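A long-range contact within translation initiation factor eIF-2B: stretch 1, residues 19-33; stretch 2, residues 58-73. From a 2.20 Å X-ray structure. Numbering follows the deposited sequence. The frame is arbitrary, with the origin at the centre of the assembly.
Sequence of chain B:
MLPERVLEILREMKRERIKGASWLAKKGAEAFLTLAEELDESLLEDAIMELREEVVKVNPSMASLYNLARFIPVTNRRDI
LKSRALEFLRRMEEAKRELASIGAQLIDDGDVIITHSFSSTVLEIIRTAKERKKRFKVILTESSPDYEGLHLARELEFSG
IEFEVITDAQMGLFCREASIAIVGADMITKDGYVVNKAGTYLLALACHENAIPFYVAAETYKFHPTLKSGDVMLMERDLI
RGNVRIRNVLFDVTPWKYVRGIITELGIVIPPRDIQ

Stretch 1 19-33: KGASWLAKKGAEAFL
Stretch 2, residues 58-73: VNPSMASLYNLARFIP

Residues 21-33 are helical, in a helix that continues later in the chain, with Gly 20 (phi/psi -101/-148°) at its N-cap position; Ala 21 (-40/-69°) and Ser 22 (-37/-58°) depart somewhat from the values of the residues that follow. In the second stretch a type I turn from Asn 59 to Met 62, closed by Met 62 N to Asn 59 O at 3.0 Å, leads into helix 63-71; Met 62 itself is extended (-106/112°), and Ile 72 (-78/117°) is the first residue to leave helical geometry. Within the turn, Asn 59 (chi1 t) accepts a hydrogen bond at OD1 from Ser 61 N, 2.8 Å away. The helices run in nearly the same direction, crossing at -27° with axes 9.1 Å apart at closest approach. The CA atoms of Ala 21 and Met 62 lie 6.4 Å apart, those of Ala 25 and Leu 65 5.9 Å, and those of Phe 32 and Ile 72 8.1 Å, so the backbones are tightest where the first helix presents small residues.

No hydrogen bond or salt bridge links the stretches; packing of mostly apolar side chains buries 550 Å² in total. At the N-terminal end Met 62 (m, t, t) reaches across in an extended conformation. Its SD lies 3.4 Å from Ala 21 CA and 3.3 Å from Leu 24 CD1, while its CE comes within 3.9 Å of Gly 20 C. Leu 24 (m, t) points toward the second stretch, and its CB meets Leu 65 CD2 at 4.3 Å. The CB of Leu 65 (m, t) points sideways, but the end of the side chain comes nearer, bringing CD2 to 4.2 Å from Ala 25 CA. Ser 64 (chi1 p) is small enough to fit beside the alanines, with OG 4.1 Å from Ala 25 CB.

Leu 68 (t, p) is the knob at the centre, seated among Ala 25, Gly 28, Ala 29 and Phe 32. Its CD2 lies 3.5 Å from Gly 28 C, 3.6 Å from Ala 29 N and 3.9 Å from Ala 25 O, directly against the opposing backbone. Glycine suits this position because an ideal CB on Gly 28 would point toward the second stretch and clash with Leu 68 CD2 at 2.7 Å.

Phe 32 (chi1 m, chi2 95°) fills the wider C-terminal end, its CE1 4.2 Å from Leu 68 CG. Ile 72 (m, p) lies over one face of the ring: its CG1 is 4.0 Å from the Phe 32 ring centroid, 15° off the normal, in a CH-pi contact, and its CG2 touches Phe 32 CD2 at 3.7 Å.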

# COMPACT_ATOMS: atom_id res chain seq x y z
N LYS B 19 -16.02 -11.13 1.86
CA LYS B 19 -17.22 -10.31 1.92
C LYS B 19 -17.08 -9.34 3.09
O LYS B 19 -16.52 -9.69 4.14
CB LYS B 19 -18.46 -11.20 2.11
CG LYS B 19 -18.84 -12.00 0.88
CD LYS B 19 -19.24 -11.08 -0.27
CE LYS B 19 -19.67 -11.87 -1.51
NZ LYS B 19 -20.06 -10.98 -2.65
N GLY B 20 -17.57 -8.11 2.92
CA GLY B 20 -17.43 -7.12 3.96
C GLY B 20 -18.63 -6.85 4.86
O GLY B 20 -19.42 -7.74 5.15
N ALA B 21 -18.74 -5.59 5.30
CA ALA B 21 -19.81 -5.15 6.17
C ALA B 21 -21.17 -5.75 5.82
O ALA B 21 -21.71 -6.56 6.57
CB ALA B 21 -19.90 -3.62 6.15
N SER B 22 -21.72 -5.35 4.68
CA SER B 22 -23.02 -5.84 4.23
C SER B 22 -23.26 -7.32 4.55
O SER B 22 -24.23 -7.65 5.24
CB SER B 22 -23.16 -5.62 2.72
OG SER B 22 -24.36 -6.17 2.24
N TRP B 23 -22.39 -8.20 4.06
CA TRP B 23 -22.55 -9.63 4.30
C TRP B 23 -22.64 -9.96 5.79
O TRP B 23 -23.52 -10.71 6.21
CB TRP B 23 -21.38 -10.41 3.70
CG TRP B 23 -21.53 -11.90 3.82
CD1 TRP B 23 -22.24 -12.73 2.99
CD2 TRP B 23 -20.98 -12.74 4.84
NE1 TRP B 23 -22.16 -14.03 3.43
CE2 TRP B 23 -21.40 -14.07 4.57
CE3 TRP B 23 -20.18 -12.51 5.97
CZ2 TRP B 23 -21.04 -15.15 5.38
CZ3 TRP B 23 -19.82 -13.59 6.77
CH2 TRP B 23 -20.25 -14.89 6.47
N LEU B 24 -21.73 -9.40 6.59
CA LEU B 24 -21.73 -9.64 8.03
C LEU B 24 -23.05 -9.21 8.65
O LEU B 24 -23.59 -9.89 9.52
CB LEU B 24 -20.60 -8.88 8.72
CG LEU B 24 -19.19 -9.46 8.62
CD1 LEU B 24 -18.26 -8.60 9.47
CD2 LEU B 24 -19.17 -10.90 9.12
N ALA B 25 -23.56 -8.07 8.19
CA ALA B 25 -24.82 -7.55 8.69
C ALA B 25 -25.92 -8.59 8.48
O ALA B 25 -26.75 -8.82 9.36
CB ALA B 25 -25.18 -6.25 7.98
N LYS B 26 -25.93 -9.22 7.31
CA LYS B 26 -26.92 -10.23 6.99
C LYS B 26 -26.81 -11.43 7.93
O LYS B 26 -27.81 -11.91 8.44
CB LYS B 26 -26.77 -10.71 5.54
CG LYS B 26 -27.09 -9.64 4.52
CD LYS B 26 -27.05 -10.19 3.11
CE LYS B 26 -27.31 -9.09 2.09
NZ LYS B 26 -27.26 -9.60 0.70
N LYS B 27 -25.58 -11.89 8.16
CA LYS B 27 -25.36 -13.02 9.05
C LYS B 27 -25.78 -12.65 10.47
O LYS B 27 -26.30 -13.49 11.21
CB LYS B 27 -23.88 -13.42 9.04
CG LYS B 27 -23.33 -13.80 7.67
CD LYS B 27 -24.01 -15.04 7.10
CE LYS B 27 -23.71 -16.28 7.93
NZ LYS B 27 -24.28 -17.51 7.32
N GLY B 28 -25.55 -11.40 10.85
CA GLY B 28 -25.94 -10.95 12.17
C GLY B 28 -27.44 -11.04 12.33
O GLY B 28 -27.94 -11.47 13.38
N ALA B 29 -28.17 -10.63 11.29
CA ALA B 29 -29.62 -10.68 11.31
C ALA B 29 -30.06 -12.15 11.37
O ALA B 29 -31.02 -12.48 12.06
CB ALA B 29 -30.19 -10.02 10.06
N GLU B 30 -29.35 -13.00 10.65
CA GLU B 30 -29.64 -14.43 10.63
C GLU B 30 -29.49 -15.01 12.03
O GLU B 30 -30.20 -15.93 12.41
CB GLU B 30 -28.69 -15.17 9.68
CG GLU B 30 -29.03 -15.04 8.21
CD GLU B 30 -28.02 -15.74 7.31
OE1 GLU B 30 -27.70 -16.92 7.58
OE2 GLU B 30 -27.54 -15.10 6.35
N ALA B 31 -28.55 -14.45 12.79
CA ALA B 31 -28.31 -14.91 14.15
C ALA B 31 -29.54 -14.66 15.01
O ALA B 31 -29.98 -15.53 15.76
CB ALA B 31 -27.10 -14.19 14.74
N PHE B 32 -30.10 -13.46 14.89
CA PHE B 32 -31.29 -13.11 15.66
C PHE B 32 -32.51 -13.92 15.20
O PHE B 32 -33.33 -14.31 16.03
CB PHE B 32 -31.58 -11.61 15.57
CG PHE B 32 -30.64 -10.76 16.38
CD1 PHE B 32 -29.52 -10.18 15.80
CD2 PHE B 32 -30.86 -10.56 17.74
CE1 PHE B 32 -28.63 -9.41 16.55
CE2 PHE B 32 -29.98 -9.80 18.51
CZ PHE B 32 -28.87 -9.22 17.91
N LEU B 33 -32.62 -14.16 13.90
CA LEU B 33 -33.73 -14.94 13.35
C LEU B 33 -33.64 -16.37 13.88
O LEU B 33 -34.66 -17.03 14.10
CB LEU B 33 -33.68 -14.96 11.82
CG LEU B 33 -34.17 -13.70 11.11
CD1 LEU B 33 -33.91 -13.82 9.62
CD2 LEU B 33 -35.65 -13.50 11.38
N VAL B 58 -17.93 -9.18 17.00
CA VAL B 58 -17.42 -9.81 15.78
C VAL B 58 -16.44 -8.87 15.09
O VAL B 58 -15.37 -9.29 14.66
CB VAL B 58 -18.58 -10.15 14.82
CG1 VAL B 58 -18.03 -10.67 13.50
CG2 VAL B 58 -19.48 -11.19 15.46
N ASN B 59 -16.81 -7.59 14.99
CA ASN B 59 -15.95 -6.59 14.38
C ASN B 59 -16.37 -5.20 14.84
O ASN B 59 -17.25 -4.58 14.25
CB ASN B 59 -16.02 -6.66 12.85
CG ASN B 59 -14.98 -5.78 12.19
OD1 ASN B 59 -14.71 -4.66 12.64
ND2 ASN B 59 -14.39 -6.27 11.10
N PRO B 60 -15.75 -4.70 15.92
CA PRO B 60 -16.07 -3.38 16.47
C PRO B 60 -15.81 -2.24 15.49
O PRO B 60 -16.13 -1.08 15.78
CB PRO B 60 -15.17 -3.29 17.71
CG PRO B 60 -15.04 -4.73 18.13
CD PRO B 60 -14.82 -5.42 16.81
N SER B 61 -15.25 -2.55 14.32
CA SER B 61 -14.96 -1.54 13.31
C SER B 61 -16.14 -1.34 12.35
O SER B 61 -16.14 -0.41 11.55
CB SER B 61 -13.72 -1.91 12.49
OG SER B 61 -12.54 -1.90 13.28
N MET B 62 -17.14 -2.21 12.43
CA MET B 62 -18.30 -2.11 11.55
C MET B 62 -19.54 -1.60 12.27
O MET B 62 -20.11 -2.28 13.13
CB MET B 62 -18.59 -3.46 10.90
CG MET B 62 -17.56 -3.87 9.86
SD MET B 62 -17.99 -5.39 9.01
CE MET B 62 -16.57 -5.60 7.92
N ALA B 63 -19.95 -0.39 11.91
CA ALA B 63 -21.11 0.25 12.52
C ALA B 63 -22.41 -0.48 12.21
O ALA B 63 -23.38 -0.35 12.95
CB ALA B 63 -21.20 1.70 12.05
N SER B 64 -22.43 -1.23 11.12
CA SER B 64 -23.64 -1.95 10.73
C SER B 64 -24.03 -2.94 11.82
O SER B 64 -25.22 -3.13 12.10
CB SER B 64 -23.42 -2.68 9.41
OG SER B 64 -22.43 -3.68 9.53
N LEU B 65 -23.04 -3.57 12.44
CA LEU B 65 -23.32 -4.53 13.50
C LEU B 65 -23.90 -3.84 14.73
O LEU B 65 -24.83 -4.34 15.36
CB LEU B 65 -22.05 -5.30 13.86
CG LEU B 65 -21.45 -6.10 12.70
CD1 LEU B 65 -20.20 -6.83 13.17
CD2 LEU B 65 -22.49 -7.09 12.19
N TYR B 66 -23.33 -2.68 15.07
CA TYR B 66 -23.82 -1.92 16.22
C TYR B 66 -25.25 -1.44 15.97
O TYR B 66 -26.10 -1.52 16.86
CB TYR B 66 -22.92 -0.71 16.47
CG TYR B 66 -23.49 0.27 17.47
CD1 TYR B 66 -23.16 0.21 18.82
CD2 TYR B 66 -24.38 1.27 17.05
CE1 TYR B 66 -23.71 1.11 19.74
CE2 TYR B 66 -24.94 2.17 17.96
CZ TYR B 66 -24.59 2.09 19.30
OH TYR B 66 -25.13 2.99 20.18
N ASN B 67 -25.52 -0.92 14.77
CA ASN B 67 -26.86 -0.45 14.46
C ASN B 67 -27.86 -1.60 14.38
O ASN B 67 -29.03 -1.43 14.70
CB ASN B 67 -26.87 0.37 13.17
CG ASN B 67 -26.25 1.74 13.34
OD1 ASN B 67 -26.47 2.39 14.36
ND2 ASN B 67 -25.49 2.19 12.35
N LEU B 68 -27.40 -2.77 13.95
CA LEU B 68 -28.27 -3.93 13.87
C LEU B 68 -28.71 -4.27 15.30
O LEU B 68 -29.89 -4.50 15.56
CB LEU B 68 -27.52 -5.14 13.28
CG LEU B 68 -28.13 -6.52 13.55
CD1 LEU B 68 -29.51 -6.63 12.92
CD2 LEU B 68 -27.21 -7.60 13.01
N ALA B 69 -27.74 -4.26 16.21
CA ALA B 69 -27.99 -4.57 17.62
C ALA B 69 -29.00 -3.65 18.28
O ALA B 69 -29.84 -4.10 19.07
CB ALA B 69 -26.68 -4.54 18.39
N ARG B 70 -28.94 -2.35 17.99
CA ARG B 70 -29.88 -1.40 18.57
C ARG B 70 -31.24 -1.48 17.90
O ARG B 70 -32.24 -1.04 18.47
CB ARG B 70 -29.35 0.04 18.46
CG ARG B 70 -28.04 0.30 19.17
CD ARG B 70 -28.05 -0.20 20.60
NE ARG B 70 -26.87 0.25 21.33
CZ ARG B 70 -26.41 -0.32 22.44
NH1 ARG B 70 -27.02 -1.38 22.95
NH2 ARG B 70 -25.33 0.17 23.03
N PHE B 71 -31.28 -2.01 16.69
CA PHE B 71 -32.53 -2.14 15.95
C PHE B 71 -33.39 -3.27 16.52
O PHE B 71 -34.61 -3.16 16.56
CB PHE B 71 -32.24 -2.42 14.48
CG PHE B 71 -33.45 -2.28 13.59
CD1 PHE B 71 -33.94 -1.03 13.25
CD2 PHE B 71 -34.12 -3.42 13.13
CE1 PHE B 71 -35.08 -0.90 12.45
CE2 PHE B 71 -35.25 -3.30 12.33
CZ PHE B 71 -35.74 -2.04 11.98
N ILE B 72 -32.73 -4.34 16.95
CA ILE B 72 -33.44 -5.48 17.52
C ILE B 72 -33.83 -5.14 18.96
O ILE B 72 -32.97 -4.92 19.81
CB ILE B 72 -32.57 -6.76 17.50
CG1 ILE B 72 -32.61 -7.40 16.11
CG2 ILE B 72 -33.10 -7.78 18.50
CD1 ILE B 72 -32.36 -6.46 14.97
N PRO B 73 -35.14 -5.09 19.24
CA PRO B 73 -35.63 -4.76 20.58
C PRO B 73 -35.44 -5.88 21.59
O PRO B 73 -35.43 -7.06 21.24
CB PRO B 73 -37.11 -4.48 20.34
CG PRO B 73 -37.44 -5.47 19.27
CD PRO B 73 -36.26 -5.33 18.32